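Local coordinates for solute-binding protein (PDB 2ZYO) that binds cyclodextrins and linear maltodextrins, here maltotetraose, and probably delivers them to a membrane transporter for sugar uptake, at residues P55-L58 and L59-Q62; A145-D148 and E149-Y153; T376-Q379 and A380-A384. One frame throughout, in Å; residues are numbered along the deposited sequence.

Interaction 1. Residues P55-L58 and L59-Q62; sequences PVAL and LKQQ
The side-chain amide of Gln61 reaches back to the backbone of Val56, its NE2 donating to Val56 O at 3.1 Å in a nearly straight bond (N-H...O 166°). Val56 O lies almost in the plane of the Gln61 amide, whereas NE2 stands well above the carbonyl plane of Val56. The other end of the amide is held too: OE1 accepts from the backbone N of Thr79 in strand 77-81, which fixes the flip of the group. Lys60 N donates to Ala57 O at 2.9 Å, closing a turn, and a weak bond of 3.3 Å runs from Gln61 N to Leu58 O. A water 2.7 Å from Leu58 O donates to that carbonyl and accepts from Gln62 N. Residues 56-60 make the turn from strand 50-55 into helix 61-71, the beta-to-alpha connection of a periplasmic-binding-protein lobe. With CG anti to the carbonyl carbon (chi1 -73°) and an extended chain beyond it, Gln61 runs obliquely past Val56, whose CG1 meets Gln61 CG at 3.6 Å. Leu58 points the same way alongside Gln61, its CD1 4.1 Å from Gln61 NE2. On the more open side, the CB of Ala57 rests against CB and CG of Lys60.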
# COMPACT_ATOMS: atom_id res chain seq x y z
N PRO A 55 14.41 -17.63 -1.38
CA PRO A 55 14.48 -16.23 -0.99
C PRO A 55 14.75 -15.30 -2.17
O PRO A 55 15.81 -15.36 -2.79
CB PRO A 55 15.66 -16.19 -0.01
CG PRO A 55 16.52 -17.33 -0.42
CD PRO A 55 15.57 -18.40 -0.89
N VAL A 56 13.76 -14.46 -2.49
CA VAL A 56 13.91 -13.41 -3.51
C VAL A 56 13.19 -12.15 -3.03
O VAL A 56 12.01 -12.20 -2.67
CB VAL A 56 13.35 -13.81 -4.90
CG1 VAL A 56 13.70 -12.75 -5.94
CG2 VAL A 56 13.87 -15.17 -5.35
N ALA A 57 13.91 -11.03 -3.02
CA ALA A 57 13.36 -9.76 -2.56
C ALA A 57 12.12 -9.40 -3.37
O ALA A 57 12.08 -9.58 -4.58
CB ALA A 57 14.40 -8.66 -2.69
N LEU A 58 11.10 -8.89 -2.67
CA LEU A 58 9.82 -8.54 -3.30
C LEU A 58 9.98 -7.73 -4.58
O LEU A 58 9.42 -8.10 -5.62
CB LEU A 58 8.92 -7.80 -2.31
CG LEU A 58 7.82 -8.55 -1.55
CD1 LEU A 58 8.13 -10.02 -1.28
CD2 LEU A 58 7.53 -7.81 -0.25
N LEU A 59 10.76 -6.66 -4.52
CA LEU A 59 10.90 -5.75 -5.66
C LEU A 59 11.90 -6.23 -6.71
O LEU A 59 12.17 -5.52 -7.68
CB LEU A 59 11.22 -4.32 -5.18
CG LEU A 59 10.14 -3.62 -4.36
CD1 LEU A 59 10.60 -2.23 -3.95
CD2 LEU A 59 8.80 -3.54 -5.10
N LYS A 60 12.44 -7.43 -6.52
CA LYS A 60 13.32 -8.06 -7.50
C LYS A 60 12.66 -9.22 -8.22
O LYS A 60 13.17 -9.71 -9.24
CB LYS A 60 14.62 -8.53 -6.84
CG LYS A 60 15.52 -7.39 -6.39
CD LYS A 60 16.91 -7.89 -6.06
CE LYS A 60 17.80 -6.77 -5.56
NZ LYS A 60 18.10 -5.77 -6.63
N GLN A 61 11.51 -9.66 -7.71
CA GLN A 61 10.84 -10.86 -8.23
C GLN A 61 10.33 -10.72 -9.66
O GLN A 61 10.43 -11.65 -10.45
CB GLN A 61 9.71 -11.30 -7.30
CG GLN A 61 10.20 -11.93 -6.01
CD GLN A 61 9.12 -12.71 -5.28
OE1 GLN A 61 8.14 -13.15 -5.87
NE2 GLN A 61 9.31 -12.89 -3.98
N GLN A 62 9.78 -9.55 -9.98
CA GLN A 62 9.24 -9.30 -11.31
C GLN A 62 10.34 -9.39 -12.37
O GLN A 62 10.17 -10.05 -13.40
CB GLN A 62 8.52 -7.95 -11.36
CG GLN A 62 7.46 -7.85 -12.44
CD GLN A 62 6.52 -6.67 -12.28
OE1 GLN A 62 6.25 -6.20 -11.17
NE2 GLN A 62 5.99 -6.19 -13.40
O HOH W 1 9.32 -7.34 -8.24

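Interaction 2. Residues A145-D148 and E149-Y153; sequences ATYD and ELFQY
Glu149 curls back over Thr146, and its side chain can be followed from backbone to carboxylate along the threonine hydroxyl. Glu149 CB lies 3.5 Å from Thr146 OG1, its CG 3.4 Å from the same oxygen, and its OE1 accepts the hydroxyl proton at 2.7 Å. That hydroxyl meets OE1 on the anti side of the carboxylate, 23° out of its plane. OE1 also lies close to the methyl of Ala145, while OE2 takes a weak bond from a water that accepts from Ala145 N. Thr146 is the N-cap of helix 147-157: with chi1 at 62°, OG1 sits between the backbone N and the carbonyl carbon, from where it accepts from Glu149 N at 3.2 Å. The hydroxyl is thus gripped twice, as acceptor and as donor, and the carboxylate lies by the helix N-terminus, where the dipole would be expected to favour its negative charge. A valine in place of Thr146 would probably leave Glu149 N without its capping acceptor and Glu149 OE1 without its hydroxyl donor, so that the carboxylate is held less firmly. Behind the cap, Phe151 N donates to Tyr147 O at 2.8 Å and Leu150 N to Thr146 O at 3.1 Å. Tyr147 and Phe151 point the same way, side by side, with Tyr147 OH 3.8 Å from Phe151 CD1. Tyr147 OH bonds to Trp218 NE1, and Phe151 meets the Trp218 ring edge-to-face, joining this helix to helix 206-220; Tyr147 also packs on helix 174-183, and Leu150 on strand 165-169.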
# COMPACT_ATOMS: atom_id res chain seq x y z
N ALA A 145 -11.12 14.89 16.35
CA ALA A 145 -12.31 14.25 15.80
C ALA A 145 -12.55 14.57 14.33
O ALA A 145 -13.22 13.81 13.63
CB ALA A 145 -13.54 14.64 16.62
N THR A 146 -12.01 15.70 13.88
CA THR A 146 -12.19 16.16 12.50
C THR A 146 -10.86 16.65 11.94
O THR A 146 -9.93 16.94 12.69
CB THR A 146 -13.20 17.32 12.41
OG1 THR A 146 -12.71 18.44 13.15
CG2 THR A 146 -14.57 16.92 12.94
N TYR A 147 -10.79 16.74 10.61
CA TYR A 147 -9.61 17.31 9.97
C TYR A 147 -9.36 18.75 10.41
O TYR A 147 -8.21 19.13 10.63
CB TYR A 147 -9.72 17.23 8.44
CG TYR A 147 -8.53 17.84 7.75
CD1 TYR A 147 -7.31 17.16 7.71
CD2 TYR A 147 -8.59 19.10 7.18
CE1 TYR A 147 -6.19 17.72 7.11
CE2 TYR A 147 -7.49 19.67 6.57
CZ TYR A 147 -6.29 18.97 6.54
OH TYR A 147 -5.18 19.52 5.93
N ASP A 148 -10.43 19.53 10.53
CA ASP A 148 -10.34 20.92 10.98
C ASP A 148 -9.62 21.02 12.33
O ASP A 148 -8.75 21.87 12.52
CB ASP A 148 -11.74 21.55 11.10
CG ASP A 148 -12.44 21.67 9.76
OD1 ASP A 148 -11.90 22.33 8.84
OD2 ASP A 148 -13.56 21.12 9.62
N GLU A 149 -9.99 20.12 13.25
CA GLU A 149 -9.40 20.08 14.58
C GLU A 149 -7.94 19.64 14.54
O GLU A 149 -7.10 20.17 15.29
CB GLU A 149 -10.22 19.18 15.51
CG GLU A 149 -11.53 19.82 15.99
CD GLU A 149 -12.52 18.81 16.54
OE1 GLU A 149 -12.91 17.88 15.80
OE2 GLU A 149 -12.94 18.96 17.71
N LEU A 150 -7.63 18.69 13.67
CA LEU A 150 -6.26 18.23 13.46
C LEU A 150 -5.38 19.36 12.93
O LEU A 150 -4.26 19.54 13.40
CB LEU A 150 -6.22 17.04 12.49
CG LEU A 150 -4.86 16.39 12.22
CD1 LEU A 150 -4.40 15.56 13.40
CD2 LEU A 150 -4.90 15.56 10.95
N PHE A 151 -5.89 20.10 11.95
CA PHE A 151 -5.12 21.19 11.37
C PHE A 151 -4.90 22.34 12.34
O PHE A 151 -3.82 22.93 12.38
CB PHE A 151 -5.73 21.69 10.06
CG PHE A 151 -4.78 22.52 9.25
CD1 PHE A 151 -3.75 21.92 8.53
CD2 PHE A 151 -4.88 23.91 9.24
CE1 PHE A 151 -2.85 22.68 7.80
CE2 PHE A 151 -3.98 24.68 8.51
CZ PHE A 151 -2.96 24.06 7.79
N GLN A 152 -5.93 22.66 13.13
CA GLN A 152 -5.82 23.65 14.20
C GLN A 152 -4.74 23.25 15.20
O GLN A 152 -3.91 24.07 15.60
CB GLN A 152 -7.18 23.85 14.90
CG GLN A 152 -7.15 24.78 16.12
CD GLN A 152 -6.63 26.18 15.79
OE1 GLN A 152 -6.92 26.73 14.73
NE2 GLN A 152 -5.88 26.76 16.72
N TYR A 153 -4.75 21.97 15.58
CA TYR A 153 -3.74 21.40 16.47
C TYR A 153 -2.33 21.59 15.90
O TYR A 153 -1.40 21.92 16.64
CB TYR A 153 -4.04 19.91 16.71
CG TYR A 153 -3.16 19.24 17.75
CD1 TYR A 153 -3.48 19.30 19.10
CD2 TYR A 153 -2.03 18.52 17.37
CE1 TYR A 153 -2.69 18.68 20.06
CE2 TYR A 153 -1.22 17.90 18.32
CZ TYR A 153 -1.56 17.98 19.66
OH TYR A 153 -0.77 17.36 20.60
O HOH W 2 -11.82 16.35 18.71

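Interaction 3. Residues T376-Q379 and A380-A384; sequences TPEQ and ALNDA
Two torsions set up the start of the helix whose first turn joins Thr376 and Pro377 to Ala380 and Leu381. In Thr376, chi1 of 66° places OG1 where it accepts from Gln379 N at 3.2 Å; in Gln379, CG anti to the carbonyl carbon and an extended chain carry the amide back toward the threonine. There Gln379 OE1 accepts from Thr376 N at 3.0 Å, with an almost straight N-H...O angle of 174°, the donor being tilted moderately from the carbonyl plane. Each residue thereby receives the other's backbone N-H.

Behind the cap the backbone bonds take over: Ala380 N donates to Thr376 O at 2.9 Å, and Leu381 N to Pro377 O at 3.0 Å. Asn382 N and Asp383 N repeat the pattern with Glu378 O and Gln379 O. The leucine side chain bends over the proline carbonyl, with Leu381 CG 3.3 Å from Pro377 O. Glu378 and Asn382 run alongside each other, pointing the same way; the glutamate touches through its chain rather than its charge, CG lying 3.9 Å from Asn382 ND2, and the carboxylate and amide planes are turned 49° apart. Asn382 OD1 is taken by Asn204 ND2, and Asp383 OD2 accepts from Gln375 NE2, just before the cap.

The buried side of this helix is apolar: Pro377 and Leu381 pack on Met212 of helix 206-220, while Ala380 and Ala384 rest on Ala366 of helix 360-371. Thr376 at the N-cap and Gln379, bonded reciprocally, form a capping box that starts the C-terminal helix 377-394, with Pro377 at the first helical position.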
# COMPACT_ATOMS: atom_id res chain seq x y z
N THR A 376 1.99 28.47 -7.86
CA THR A 376 0.65 28.31 -7.30
C THR A 376 0.21 26.86 -7.50
O THR A 376 0.73 26.18 -8.39
CB THR A 376 -0.38 29.25 -7.96
OG1 THR A 376 -0.57 28.88 -9.33
CG2 THR A 376 0.07 30.71 -7.88
N PRO A 377 -0.72 26.37 -6.67
CA PRO A 377 -1.31 25.04 -6.88
C PRO A 377 -1.72 24.77 -8.33
O PRO A 377 -1.36 23.72 -8.87
CB PRO A 377 -2.52 25.06 -5.95
CG PRO A 377 -2.06 25.90 -4.81
CD PRO A 377 -1.26 27.00 -5.45
N GLU A 378 -2.45 25.70 -8.94
CA GLU A 378 -2.93 25.54 -10.32
C GLU A 378 -1.79 25.40 -11.32
O GLU A 378 -1.82 24.52 -12.18
CB GLU A 378 -3.84 26.71 -10.71
CG GLU A 378 -4.52 26.56 -12.07
CD GLU A 378 -5.40 27.75 -12.42
OE1 GLU A 378 -6.38 28.01 -11.69
OE2 GLU A 378 -5.10 28.43 -13.43
N GLN A 379 -0.78 26.27 -11.20
CA GLN A 379 0.39 26.25 -12.09
C GLN A 379 1.18 24.96 -11.96
O GLN A 379 1.57 24.36 -12.97
CB GLN A 379 1.30 27.45 -11.80
CG GLN A 379 0.74 28.81 -12.20
CD GLN A 379 1.52 29.98 -11.60
OE1 GLN A 379 2.15 29.85 -10.55
NE2 GLN A 379 1.47 31.13 -12.27
N ALA A 380 1.42 24.53 -10.72
CA ALA A 380 2.20 23.32 -10.45
C ALA A 380 1.49 22.06 -10.97
O ALA A 380 2.14 21.18 -11.54
CB ALA A 380 2.50 23.19 -8.97
N LEU A 381 0.18 22.00 -10.77
CA LEU A 381 -0.60 20.84 -11.22
C LEU A 381 -0.71 20.78 -12.74
O LEU A 381 -0.60 19.71 -13.32
CB LEU A 381 -2.00 20.84 -10.58
CG LEU A 381 -2.08 20.55 -9.08
CD1 LEU A 381 -3.51 20.72 -8.61
CD2 LEU A 381 -1.56 19.16 -8.72
N ASN A 382 -0.92 21.94 -13.37
CA ASN A 382 -0.96 22.02 -14.82
C ASN A 382 0.34 21.54 -15.45
O ASN A 382 0.32 20.77 -16.42
CB ASN A 382 -1.27 23.45 -15.28
CG ASN A 382 -2.76 23.77 -15.21
OD1 ASN A 382 -3.60 22.88 -15.07
ND2 ASN A 382 -3.08 25.06 -15.32
N ASP A 383 1.46 21.98 -14.88
CA ASP A 383 2.79 21.56 -15.33
C ASP A 383 3.02 20.06 -15.12
O ASP A 383 3.55 19.38 -15.99
CB ASP A 383 3.88 22.35 -14.62
CG ASP A 383 3.98 23.79 -15.10
OD1 ASP A 383 3.26 24.17 -16.05
OD2 ASP A 383 4.79 24.55 -14.52
N ALA A 384 2.61 19.56 -13.95
CA ALA A 384 2.79 18.15 -13.60
C ALA A 384 2.03 17.23 -14.54
O ALA A 384 2.57 16.21 -14.99
CB ALA A 384 2.39 17.90 -12.16

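In the fold
All three contacts lie where a helix begins, but far apart in the two-lobed sugar-binding fold. Interactions 1 and 2 stand on opposite sides of the chain's centre, their centres 40 Å apart; the centre of interaction 3 is about 36 Å from that of interaction 1 and about 26 Å from that of interaction 2, and none touches another. Helix 206-220 links the last two indirectly, since Trp218 meets 145-153 and Met212 meets 376-384. Interaction 1 is near the bound maltotetraose: the side chain of Leu59 is about 8 Å from a glucose unit, and Gln62 touches the pocket residue Arg84. From Leu381 the distance is about 14 Å, although its neighbouring helix 360-371 carries the pocket residues Trp360 and Asn364.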